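Local coordinates for pesticidal crystal protein Cry2Aa (Bacillus thuringiensis serovar kurstaki, PDB 1I5P) that binds midgut epithelial cells of dipteran and lepidopteran insect larvae and promotes their colloid-osmotic lysis, at residues A[440-443]-A[447-450]. Sequence-based numbering, arbitrary orientation.
Sequences RPLH and IRNI
R448 reaches back across a loop of the beta-prism middle domain of this three-domain delta-endotoxin to grip the carbonyl of R440, bridging two irregular segments whose nearest CA atoms, those of L442 and R448, are 7.8 Å apart. CB of R448 points at segment 440-443, and with CG anti to the backbone N (chi1 -160°) the chain sets out across the gap. CB, CG and CD serve as the spacer; the chain bends about the CG-CD bond, beyond which NE of R448 lies 4.0 Å from CD1 of L442. CZ of R448 is 3.5 Å from CD1 of L442, a methyl that sits against one face of the guanidinium, lying nearer the edge of the group than its centre. Both terminal nitrogens of R448 turn to O of R440, unequally. NH2 of R448 gives a short bond to O of R440, 2.6 Å and nearly straight (163° at the hydrogen). The oxygen lies close to the guanidinium plane, whereas the donor stands above the plane of the carbonyl, 37° out of it. NH1 adds a weak, bent bond to the same oxygen and also forms a salt bridge with D437, so the cation joins segment 447-450 to helix 435-438 and to the chain just beyond it and should have part of its charge offset. L442 is buried and also packs on F295 and L299 of helix 293-300, while I450 reaches the same two residues from the second segment. R440 turns its own charged end away from R448, but its CB remains 3.8 Å from NH2 of R448.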
ATOM      1  N   ARG A 440      -5.735  18.736  14.451  1.00 23.36           N
ATOM      2  CA  ARG A 440      -5.083  19.458  13.369  1.00 24.82           C
ATOM      3  C   ARG A 440      -4.113  18.602  12.563  1.00 22.55           C
ATOM      4  O   ARG A 440      -2.926  18.525  12.875  1.00 23.72           O
ATOM      5  CB  ARG A 440      -4.365  20.683  13.939  1.00 29.24           C
ATOM      6  CG  ARG A 440      -5.349  21.656  14.547  1.00 34.50           C
ATOM      7  CD  ARG A 440      -4.733  22.607  15.548  1.00 40.04           C
ATOM      8  NE  ARG A 440      -5.806  23.196  16.344  1.00 46.34           N
ATOM      9  CZ  ARG A 440      -5.677  24.257  17.132  1.00 49.03           C
ATOM     10  NH1 ARG A 440      -4.506  24.870  17.244  1.00 50.91           N
ATOM     11  NH2 ARG A 440      -6.730  24.708  17.805  1.00 48.22           N
ATOM     12  N   PRO A 441      -4.614  17.949  11.506  1.00 20.79           N
ATOM     13  CA  PRO A 441      -3.786  17.097  10.651  1.00 20.07           C
ATOM     14  C   PRO A 441      -2.627  17.888  10.068  1.00 18.25           C
ATOM     15  O   PRO A 441      -2.767  19.072   9.787  1.00 13.96           O
ATOM     16  CB  PRO A 441      -4.768  16.642   9.579  1.00 19.19           C
ATOM     17  CG  PRO A 441      -6.054  16.574  10.331  1.00 18.84           C
ATOM     18  CD  PRO A 441      -6.020  17.889  11.078  1.00 17.96           C
ATOM     19  N   LEU A 442      -1.482  17.238   9.894  1.00 17.60           N
ATOM     20  CA  LEU A 442      -0.320  17.918   9.328  1.00 18.91           C
ATOM     21  C   LEU A 442      -0.441  18.070   7.820  1.00 18.45           C
ATOM     22  O   LEU A 442      -1.132  17.289   7.167  1.00 16.55           O
ATOM     23  CB  LEU A 442       0.959  17.140   9.638  1.00 20.54           C
ATOM     24  CG  LEU A 442       1.523  17.224  11.052  1.00 22.58           C
ATOM     25  CD1 LEU A 442       0.457  16.863  12.063  1.00 26.20           C
ATOM     26  CD2 LEU A 442       2.709  16.283  11.160  1.00 25.51           C
ATOM     27  N   HIS A 443       0.219  19.087   7.269  1.00 17.18           N
ATOM     28  CA  HIS A 443       0.196  19.286   5.828  1.00 16.11           C
ATOM     29  C   HIS A 443       1.395  18.543   5.261  1.00 17.12           C
ATOM     30  O   HIS A 443       2.160  17.931   6.017  1.00 14.93           O
ATOM     31  CB  HIS A 443       0.246  20.781   5.468  1.00 17.33           C
ATOM     32  CG  HIS A 443       1.489  21.487   5.914  1.00 16.66           C
ATOM     33  ND1 HIS A 443       2.713  21.298   5.309  1.00 16.54           N
ATOM     34  CD2 HIS A 443       1.689  22.407   6.887  1.00 14.05           C
ATOM     35  CE1 HIS A 443       3.613  22.072   5.889  1.00 16.29           C
ATOM     36  NE2 HIS A 443       3.018  22.756   6.850  1.00 15.70           N
ATOM     37  N   ILE A 447       6.749  19.956   9.500  1.00 21.42           N
ATOM     38  CA  ILE A 447       7.612  19.583  10.602  1.00 22.72           C
ATOM     39  C   ILE A 447       7.023  20.175  11.874  1.00 23.47           C
ATOM     40  O   ILE A 447       7.128  21.374  12.121  1.00 21.92           O
ATOM     41  CB  ILE A 447       9.045  20.112  10.400  1.00 24.66           C
ATOM     42  CG1 ILE A 447       9.631  19.542   9.104  1.00 25.84           C
ATOM     43  CG2 ILE A 447       9.909  19.735  11.592  1.00 22.42           C
ATOM     44  CD1 ILE A 447       9.716  18.018   9.068  1.00 25.22           C
ATOM     45  N   ARG A 448       6.378  19.328  12.667  1.00 24.91           N
ATOM     46  CA  ARG A 448       5.772  19.769  13.918  1.00 27.97           C
ATOM     47  C   ARG A 448       6.176  18.793  15.017  1.00 29.53           C
ATOM     48  O   ARG A 448       6.207  17.580  14.795  1.00 29.63           O
ATOM     49  CB  ARG A 448       4.242  19.796  13.793  1.00 27.77           C
ATOM     50  CG  ARG A 448       3.549  20.675  14.827  1.00 29.44           C
ATOM     51  CD  ARG A 448       2.116  20.215  15.115  1.00 30.06           C
ATOM     52  NE  ARG A 448       1.209  20.334  13.971  1.00 28.70           N
ATOM     53  CZ  ARG A 448      -0.014  19.804  13.933  1.00 28.92           C
ATOM     54  NH1 ARG A 448      -0.469  19.118  14.974  1.00 28.25           N
ATOM     55  NH2 ARG A 448      -0.782  19.956  12.864  1.00 29.35           N
ATOM     56  N   ASN A 449       6.498  19.311  16.196  1.00 30.62           N
ATOM     57  CA  ASN A 449       6.884  18.446  17.307  1.00 31.73           C
ATOM     58  C   ASN A 449       5.648  17.887  18.004  1.00 31.99           C
ATOM     59  O   ASN A 449       4.805  18.638  18.486  1.00 32.79           O
ATOM     60  CB  ASN A 449       7.738  19.220  18.312  1.00 30.80           C
ATOM     61  CG  ASN A 449       9.033  19.724  17.711  1.00 31.83           C
ATOM     62  OD1 ASN A 449       9.610  19.093  16.823  1.00 29.32           O
ATOM     63  ND2 ASN A 449       9.510  20.862  18.209  1.00 31.22           N
ATOM     64  N   ILE A 450       5.544  16.562  18.041  1.00 31.66           N
ATOM     65  CA  ILE A 450       4.408  15.904  18.680  1.00 30.30           C
ATOM     66  C   ILE A 450       4.843  15.380  20.045  1.00 31.25           C
ATOM     67  O   ILE A 450       5.423  14.298  20.154  1.00 29.36           O
ATOM     68  CB  ILE A 450       3.887  14.730  17.818  1.00 29.25           C
ATOM     69  CG1 ILE A 450       3.635  15.210  16.386  1.00 26.68           C
ATOM     70  CG2 ILE A 450       2.606  14.169  18.415  1.00 26.97           C
ATOM     71  CD1 ILE A 450       2.687  16.397  16.284  1.00 22.28           C
TER